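Local coordinates for protein CysE, serine acetyltransferase (Brucella abortus, PDB 4HZC) that probably catalyses the transfer of an acetyl group from acetyl-coenzyme A to L-serine, feeding cysteine biosynthesis, at residues S50-V55 / H89-D94; I59-G64 / I72-F77. One frame throughout, in Å; residues are numbered along the deposited sequence.

Both contacts belong to the helical N-terminal part of the serine acetyltransferase, which comes before the left-handed beta-helix in the chain, and both use helix 51-63. Interaction 1 (S50-V55 with H89-D94) joins the start of that helix to helix 87-101; interaction 2 (I59-G64 with I72-F77) joins its end to helix 70-83. Their centres lie about 15 Å apart. Along the chain interaction 2 is nested inside the loop that interaction 1 closes, so one helix is fixed at both ends by the next two helices in sequence. Interaction 1 stays within one subunit, whereas interaction 2 lies where other subunits of the six-chain assembly come close.

Interaction 1 of 2, residues S50-V55 / H89-D94; sequences SLEEAV and HVLRVD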
ATOM      1  N   SER A  50      22.830  13.565  -3.593  1.00 25.09           N
ATOM      2  CA  SER A  50      23.714  13.167  -4.721  1.00 22.97           C
ATOM      3  C   SER A  50      22.932  12.507  -5.833  1.00 27.35           C
ATOM      4  O   SER A  50      21.796  12.010  -5.603  1.00 23.97           O
ATOM      5  CB  SER A  50      24.832  12.232  -4.272  1.00 24.13           C
ATOM      6  OG  SER A  50      24.331  10.974  -3.730  1.00 30.45           O
ATOM      7  N   LEU A  51      23.574  12.413  -7.004  1.00 24.74           N
ATOM      8  CA  LEU A  51      23.012  11.760  -8.155  1.00 26.12           C
ATOM      9  C   LEU A  51      22.851  10.285  -7.856  1.00 21.31           C
ATOM     10  O   LEU A  51      21.798   9.662  -8.204  1.00 23.65           O
ATOM     11  CB  LEU A  51      23.889  11.997  -9.410  1.00 25.14           C
ATOM     12  CG  LEU A  51      23.554  11.172 -10.636  1.00 26.70           C
ATOM     13  CD1 LEU A  51      22.207  11.581 -11.192  1.00 28.92           C
ATOM     14  CD2 LEU A  51      24.593  11.389 -11.708  1.00 27.45           C
ATOM     15  N   GLU A  52      23.874   9.726  -7.238  1.00 23.09           N
ATOM     16  CA  GLU A  52      23.844   8.354  -6.793  1.00 24.88           C
ATOM     17  C   GLU A  52      22.584   8.019  -5.988  1.00 22.68           C
ATOM     18  O   GLU A  52      21.883   7.013  -6.274  1.00 24.82           O
ATOM     19  CB  GLU A  52      25.075   8.041  -5.964  1.00 27.42           C
ATOM     20  CG  GLU A  52      26.331   7.878  -6.787  1.00 26.24           C
ATOM     21  CD  GLU A  52      27.104   9.175  -6.886  1.00 28.28           C
ATOM     22  OE1 GLU A  52      26.565  10.272  -6.536  1.00 25.85           O
ATOM     23  OE2 GLU A  52      28.239   9.028  -7.355  1.00 34.22           O
ATOM     24  N   GLU A  53      22.310   8.835  -4.985  1.00 20.65           N
ATOM     25  CA  GLU A  53      21.220   8.595  -4.110  1.00 21.37           C
ATOM     26  C   GLU A  53      19.884   8.820  -4.839  1.00 20.90           C
ATOM     27  O   GLU A  53      18.889   8.101  -4.585  1.00 18.28           O
ATOM     28  CB  GLU A  53      21.324   9.380  -2.793  1.00 24.68           C
ATOM     29  CG  GLU A  53      22.410   8.822  -1.846  1.00 25.96           C
ATOM     30  CD  GLU A  53      22.188   9.227  -0.416  1.00 31.79           C
ATOM     31  OE1 GLU A  53      21.029   9.256   0.034  1.00 38.46           O
ATOM     32  OE2 GLU A  53      23.165   9.503   0.265  1.00 31.54           O
ATOM     33  N   ALA A  54      19.862   9.767  -5.753  1.00 18.89           N
ATOM     34  CA  ALA A  54      18.646   9.960  -6.555  1.00 17.90           C
ATOM     35  C   ALA A  54      18.355   8.717  -7.391  1.00 20.68           C
ATOM     36  O   ALA A  54      17.190   8.322  -7.543  1.00 20.31           O
ATOM     37  CB  ALA A  54      18.772  11.195  -7.439  1.00 17.72           C
ATOM     38  N   VAL A  55      19.401   8.115  -7.979  1.00 21.06           N
ATOM     39  CA  VAL A  55      19.209   7.024  -8.899  1.00 18.19           C
ATOM     40  C   VAL A  55      18.797   5.785  -8.086  1.00 21.23           C
ATOM     41  O   VAL A  55      17.871   5.018  -8.483  1.00 20.27           O
ATOM     42  CB  VAL A  55      20.504   6.750  -9.731  1.00 19.50           C
ATOM     43  CG1 VAL A  55      20.415   5.367 -10.360  1.00 17.60           C
ATOM     44  CG2 VAL A  55      20.675   7.804 -10.820  1.00 18.85           C
ATOM     45  N   HIS A  89      31.271   6.417 -11.382  1.00 24.48           N
ATOM     46  CA  HIS A  89      31.625   6.806 -12.759  1.00 27.73           C
ATOM     47  C   HIS A  89      30.795   6.019 -13.740  1.00 25.56           C
ATOM     48  O   HIS A  89      30.285   6.581 -14.691  1.00 21.68           O
ATOM     49  CB  HIS A  89      33.114   6.597 -13.022  1.00 29.37           C
ATOM     50  CG  HIS A  89      33.504   6.720 -14.495  1.00 28.23           C
ATOM     51  ND1 HIS A  89      33.548   7.885 -15.119  1.00 27.88           N
ATOM     52  CD2 HIS A  89      33.855   5.758 -15.426  1.00 29.36           C
ATOM     53  CE1 HIS A  89      33.908   7.706 -16.393  1.00 29.96           C
ATOM     54  NE2 HIS A  89      34.108   6.400 -16.583  1.00 32.43           N
ATOM     55  N   VAL A  90      30.694   4.694 -13.518  1.00 23.88           N
ATOM     56  CA  VAL A  90      29.910   3.832 -14.447  1.00 21.80           C
ATOM     57  C   VAL A  90      28.476   4.408 -14.686  1.00 24.10           C
ATOM     58  O   VAL A  90      27.989   4.469 -15.825  1.00 23.55           O
ATOM     59  CB  VAL A  90      29.853   2.395 -13.985  1.00 21.58           C
ATOM     60  CG1 VAL A  90      28.924   1.531 -14.905  1.00 20.94           C
ATOM     61  CG2 VAL A  90      31.212   1.782 -14.041  1.00 24.25           C
ATOM     62  N   LEU A  91      27.823   4.816 -13.593  1.00 23.43           N
ATOM     63  CA  LEU A  91      26.492   5.388 -13.588  1.00 24.45           C
ATOM     64  C   LEU A  91      26.417   6.613 -14.492  1.00 23.66           C
ATOM     65  O   LEU A  91      25.510   6.765 -15.324  1.00 22.43           O
ATOM     66  CB  LEU A  91      26.127   5.809 -12.144  1.00 23.31           C
ATOM     67  CG  LEU A  91      24.894   6.689 -12.010  1.00 26.00           C
ATOM     68  CD1 LEU A  91      23.710   5.736 -12.329  1.00 28.61           C
ATOM     69  CD2 LEU A  91      24.716   7.238 -10.600  1.00 30.80           C
ATOM     70  N   ARG A  92      27.388   7.504 -14.349  1.00 24.89           N
ATOM     71  CA  ARG A  92      27.393   8.727 -15.154  1.00 21.93           C
ATOM     72  C   ARG A  92      27.582   8.529 -16.613  1.00 21.66           C
ATOM     73  O   ARG A  92      26.902   9.174 -17.442  1.00 22.83           O
ATOM     74  CB  ARG A  92      28.421   9.743 -14.566  1.00 23.66           C
ATOM     75  CG  ARG A  92      27.848  10.386 -13.296  1.00 26.09           C
ATOM     76  CD  ARG A  92      28.904  11.262 -12.583  1.00 28.90           C
ATOM     77  NE  ARG A  92      28.398  11.881 -11.356  1.00 24.54           N
ATOM     78  CZ  ARG A  92      28.197  11.232 -10.198  1.00 25.41           C
ATOM     79  NH1 ARG A  92      28.422   9.935 -10.091  1.00 24.11           N
ATOM     80  NH2 ARG A  92      27.744  11.879  -9.125  1.00 27.39           N
ATOM     81  N   VAL A  93      28.478   7.625 -16.972  1.00 22.36           N
ATOM     82  CA  VAL A  93      28.637   7.358 -18.396  1.00 24.16           C
ATOM     83  C   VAL A  93      27.393   6.636 -18.972  1.00 24.37           C
ATOM     84  O   VAL A  93      27.091   6.801 -20.158  1.00 24.58           O
ATOM     85  CB  VAL A  93      29.904   6.568 -18.779  1.00 23.54           C
ATOM     86  CG1 VAL A  93      31.127   7.434 -18.459  1.00 33.58           C
ATOM     87  CG2 VAL A  93      30.002   5.290 -18.038  1.00 23.90           C
ATOM     88  N   ASP A  94      26.698   5.863 -18.126  1.00 22.70           N
ATOM     89  CA  ASP A  94      25.408   5.230 -18.561  1.00 20.79           C
ATOM     90  C   ASP A  94      24.358   6.320 -18.851  1.00 20.58           C
ATOM     91  O   ASP A  94      23.619   6.234 -19.842  1.00 21.30           O
ATOM     92  CB  ASP A  94      24.911   4.253 -17.474  1.00 20.42           C
ATOM     93  CG  ASP A  94      25.655   2.907 -17.501  1.00 25.38           C
ATOM     94  OD1 ASP A  94      26.376   2.673 -18.509  1.00 23.17           O
ATOM     95  OD2 ASP A  94      25.514   2.051 -16.558  1.00 21.99           O
TER
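E52 starts with CG beside its backbone N and then bends at its second torsion (chi2 94°), which swings the carboxylate over to the guanidinium of R92; the arginine, also with CG beside its backbone N, answers with a chain extended from CG to NE. The contact is a helix-helix crossing in the helical N-terminal part of serine acetyltransferase: the first turn of helix 51-63 meets helix 87-101 with segment axes at 72° and, at closest, 11.0 Å apart. The leucine, glutamate and arginine side chains span this wide spacing. R92 NH1 donates to E52 OE2 at 2.9 Å, the shorter bond of a salt bridge, while the bond from R92 NH2 to E52 OE1 is weak at 3.3 Å. The two groups do not lie flat together, their planes being turned 56° apart: OE2 sits close to the guanidinium plane, yet the N-H arrives from above the carboxylate. S88 reinforces both ends, its OG bonding to E52 OE2 and its O accepting from R92 NH1, and D17 forms a second salt bridge with R92 NH2. These bonds fix the rotation of the guanidinium, and L51 CD2 packs over one of its faces. L51 and R92 run past each other in opposite directions, with L51 CD2 3.8 Å from R92 CG. Beneath this polar layer, L91 reaches across to the first turn of helix 51-63. Its CD2 lies 4.1 Å from L51 CG and equally close to E52 CA, while helix 18-33 covers L51 through W20 and I23. F118 of helix 116-132 touches L91 as well. Just ahead of the helix, S50 takes the N-cap position, its OG accepting from E53 N at 3.2 Å. One turn after L51, V55 and L91 meet tip to tip, V55 CG1 standing 3.9 Å from L91 CD1.

Interaction 2 of 2, residues I59-G64 / I72-F77; sequences IAERLG and ILRQTF. With MG (magnesium ion), chain O.
E61 OE2 is gripped by water 1, which donates to it at 2.9 Å, and by a Tris molecule probably from the crystallisation liquor. The same water accepts from R74 NH1 at 3.0 Å, lying at the edge of the guanidinium, and so bridges two charges whose atoms E61 OE2 and R74 NH1 are 4.3 Å apart. The bend of R74 at its third torsion (chi3 65°) turns its head to this water, and D71 of the same chain holds its NH2 in a salt bridge. The two segments belong to a helical hairpin, helices 51-63 and 70-83, whose segment axes run roughly antiparallel, at 145° and 8.7 Å apart at closest approach. The small A60 permits the approach, with A60 CB only 3.6 Å from R74 CB. L73 CD1 also touches L63 CB at 3.7 Å, and I59 CG2 meets the ring edge of F77, 3.8 Å from CE2. E61 OE1 binds magnesium together with water 2 and D67 of a neighbouring subunit. With one oxygen on the metal and the other linked through water to an arginine, the E61 carboxylate is probably stabilised as an anion, and the shared magnesium links the hairpin to the neighbouring subunit.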
ATOM      1  N   ILE A  59      15.032   3.721  -8.420  1.00 19.00           N
ATOM      2  CA  ILE A  59      15.002   2.313  -8.709  1.00 20.10           C
ATOM      3  C   ILE A  59      14.348   1.485  -7.582  1.00 18.96           C
ATOM      4  O   ILE A  59      13.547   0.577  -7.848  1.00 16.55           O
ATOM      5  CB  ILE A  59      16.408   1.766  -9.131  1.00 18.24           C
ATOM      6  CG1 ILE A  59      16.839   2.382 -10.466  1.00 20.15           C
ATOM      7  CG2 ILE A  59      16.398   0.222  -9.273  1.00 17.54           C
ATOM      8  CD1 ILE A  59      18.333   2.209 -10.765  1.00 19.48           C
ATOM      9  N   ALA A  60      14.706   1.794  -6.349  1.00 18.38           N
ATOM     10  CA  ALA A  60      14.134   1.098  -5.200  1.00 18.34           C
ATOM     11  C   ALA A  60      12.603   1.299  -5.096  1.00 19.01           C
ATOM     12  O   ALA A  60      11.879   0.368  -4.794  1.00 17.29           O
ATOM     13  CB  ALA A  60      14.857   1.506  -3.928  1.00 15.94           C
ATOM     14  N   GLU A  61      12.127   2.508  -5.358  1.00 17.40           N
ATOM     15  CA  GLU A  61      10.680   2.782  -5.388  1.00 18.25           C
ATOM     16  C   GLU A  61       9.973   2.038  -6.516  1.00 16.60           C
ATOM     17  O   GLU A  61       8.905   1.567  -6.302  1.00 17.29           O
ATOM     18  CB  GLU A  61      10.413   4.312  -5.580  1.00 16.93           C
ATOM     19  CG  GLU A  61      10.934   5.123  -4.388  1.00 20.46           C
ATOM     20  CD  GLU A  61      10.265   4.692  -3.103  1.00 25.18           C
ATOM     21  OE1 GLU A  61       9.011   4.669  -3.078  1.00 29.54           O
ATOM     22  OE2 GLU A  61      10.989   4.253  -2.157  1.00 22.63           O
ATOM     23  N   ARG A  62      10.610   1.857  -7.684  1.00 16.42           N
ATOM     24  CA  ARG A  62       9.941   1.122  -8.802  1.00 16.47           C
ATOM     25  C   ARG A  62       9.908  -0.346  -8.448  1.00 18.90           C
ATOM     26  O   ARG A  62       8.965  -1.054  -8.781  1.00 18.35           O
ATOM     27  CB  ARG A  62      10.710   1.321 -10.103  1.00 15.20           C
ATOM     28  CG  ARG A  62      10.766   2.840 -10.521  1.00 14.81           C
ATOM     29  CD  ARG A  62      10.974   2.926 -12.049  1.00 17.98           C
ATOM     30  NE  ARG A  62       9.755   2.637 -12.818  1.00 17.11           N
ATOM     31  CZ  ARG A  62       9.654   2.605 -14.142  1.00 18.25           C
ATOM     32  NH1 ARG A  62      10.714   2.857 -14.918  1.00 17.63           N
ATOM     33  NH2 ARG A  62       8.472   2.319 -14.714  1.00 17.24           N
ATOM     34  N   LEU A  63      11.007  -0.823  -7.874  1.00 16.63           N
ATOM     35  CA  LEU A  63      11.105  -2.271  -7.562  1.00 17.91           C
ATOM     36  C   LEU A  63      10.445  -2.664  -6.226  1.00 16.63           C
ATOM     37  O   LEU A  63      10.177  -3.846  -5.987  1.00 15.92           O
ATOM     38  CB  LEU A  63      12.588  -2.713  -7.585  1.00 19.43           C
ATOM     39  CG  LEU A  63      13.328  -2.671  -8.944  1.00 20.88           C
ATOM     40  CD1 LEU A  63      14.741  -3.021  -8.743  1.00 25.22           C
ATOM     41  CD2 LEU A  63      12.601  -3.566  -9.971  1.00 23.85           C
ATOM     42  N   GLY A  64      10.246  -1.693  -5.329  1.00 18.17           N
ATOM     43  CA  GLY A  64       9.669  -1.954  -3.994  1.00 16.98           C
ATOM     44  C   GLY A  64       8.308  -2.714  -4.105  1.00 20.63           C
ATOM     45  O   GLY A  64       7.476  -2.471  -5.012  1.00 19.50           O
ATOM     46  N   ILE A  72      14.420  -1.628   2.038  1.00 15.80           N
ATOM     47  CA  ILE A  72      15.432  -2.702   2.034  1.00 17.58           C
ATOM     48  C   ILE A  72      16.252  -2.693   0.733  1.00 16.13           C
ATOM     49  O   ILE A  72      17.493  -2.785   0.757  1.00 19.00           O
ATOM     50  CB  ILE A  72      14.744  -4.083   2.255  1.00 18.11           C
ATOM     51  CG1 ILE A  72      14.309  -4.200   3.716  1.00 20.56           C
ATOM     52  CG2 ILE A  72      15.720  -5.215   1.949  1.00 17.93           C
ATOM     53  CD1 ILE A  72      13.200  -5.229   3.976  1.00 23.72           C
ATOM     54  N   LEU A  73      15.600  -2.472  -0.375  1.00 14.83           N
ATOM     55  CA  LEU A  73      16.338  -2.373  -1.664  1.00 15.76           C
ATOM     56  C   LEU A  73      17.279  -1.132  -1.689  1.00 16.56           C
ATOM     57  O   LEU A  73      18.385  -1.227  -2.177  1.00 17.92           O
ATOM     58  CB  LEU A  73      15.383  -2.329  -2.846  1.00 16.97           C
ATOM     59  CG  LEU A  73      14.378  -3.522  -2.847  1.00 17.34           C
ATOM     60  CD1 LEU A  73      13.427  -3.374  -3.993  1.00 19.63           C
ATOM     61  CD2 LEU A  73      15.116  -4.851  -2.992  1.00 20.33           C
ATOM     62  N   ARG A  74      16.779   0.001  -1.256  1.00 17.63           N
ATOM     63  CA  ARG A  74      17.522   1.237  -1.237  1.00 19.72           C
ATOM     64  C   ARG A  74      18.728   1.117  -0.296  1.00 18.68           C
ATOM     65  O   ARG A  74      19.857   1.516  -0.665  1.00 18.45           O
ATOM     66  CB  ARG A  74      16.604   2.445  -0.874  1.00 19.98           C
ATOM     67  CG  ARG A  74      17.428   3.754  -0.781  1.00 22.03           C
ATOM     68  CD  ARG A  74      16.608   4.902  -0.124  1.00 22.52           C
ATOM     69  NE  ARG A  74      16.288   4.598   1.272  1.00 19.48           N
ATOM     70  CZ  ARG A  74      15.080   4.320   1.759  1.00 22.66           C
ATOM     71  NH1 ARG A  74      14.021   4.280   0.954  1.00 19.27           N
ATOM     72  NH2 ARG A  74      14.953   4.081   3.060  1.00 20.49           N
ATOM     73  N   GLN A  75      18.531   0.509   0.887  1.00 19.83           N
ATOM     74  CA  GLN A  75      19.599   0.312   1.844  1.00 19.09           C
ATOM     75  C   GLN A  75      20.632  -0.656   1.288  1.00 19.95           C
ATOM     76  O   GLN A  75      21.802  -0.522   1.545  1.00 20.36           O
ATOM     77  CB  GLN A  75      19.067  -0.211   3.201  1.00 20.81           C
ATOM     78  CG  GLN A  75      18.286   0.849   3.976  1.00 22.88           C
ATOM     79  CD  GLN A  75      17.442   0.208   5.071  1.00 20.52           C
ATOM     80  OE1 GLN A  75      17.452  -1.007   5.213  1.00 20.19           O
ATOM     81  NE2 GLN A  75      16.695   1.007   5.823  1.00 25.48           N
ATOM     82  N   THR A  76      20.170  -1.667   0.555  1.00 16.61           N
ATOM     83  CA  THR A  76      21.106  -2.637  -0.033  1.00 21.06           C
ATOM     84  C   THR A  76      21.906  -2.020  -1.185  1.00 20.92           C
ATOM     85  O   THR A  76      23.105  -2.272  -1.353  1.00 23.31           O
ATOM     86  CB  THR A  76      20.354  -3.920  -0.473  1.00 21.11           C
ATOM     87  OG1 THR A  76      19.688  -4.463   0.675  1.00 16.92           O
ATOM     88  CG2 THR A  76      21.300  -4.979  -1.016  1.00 19.07           C
ATOM     89  N   PHE A  77      21.250  -1.161  -1.968  1.00 20.17           N
ATOM     90  CA  PHE A  77      21.929  -0.409  -3.019  1.00 21.20           C
ATOM     91  C   PHE A  77      23.067   0.449  -2.400  1.00 21.76           C
ATOM     92  O   PHE A  77      24.159   0.512  -2.954  1.00 22.60           O
ATOM     93  CB  PHE A  77      20.891   0.513  -3.717  1.00 20.17           C
ATOM     94  CG  PHE A  77      20.862   0.410  -5.208  1.00 23.54           C
ATOM     95  CD1 PHE A  77      22.057   0.483  -5.936  1.00 24.70           C
ATOM     96  CD2 PHE A  77      19.637   0.337  -5.895  1.00 26.78           C
ATOM     97  CE1 PHE A  77      22.062   0.421  -7.300  1.00 29.67           C
ATOM     98  CE2 PHE A  77      19.627   0.261  -7.286  1.00 30.26           C
ATOM     99  CZ  PHE A  77      20.856   0.326  -7.986  1.00 31.27           C
TER
HETATM  100 MG    MG O 303       7.344   6.321  -4.079  1.00 44.26          MG
HETATM  101  O   HOH W   1      13.841   4.383  -2.022  1.00 22.46           O
HETATM  102  O   HOH W   2       6.785   7.043  -1.912  1.00 34.65           O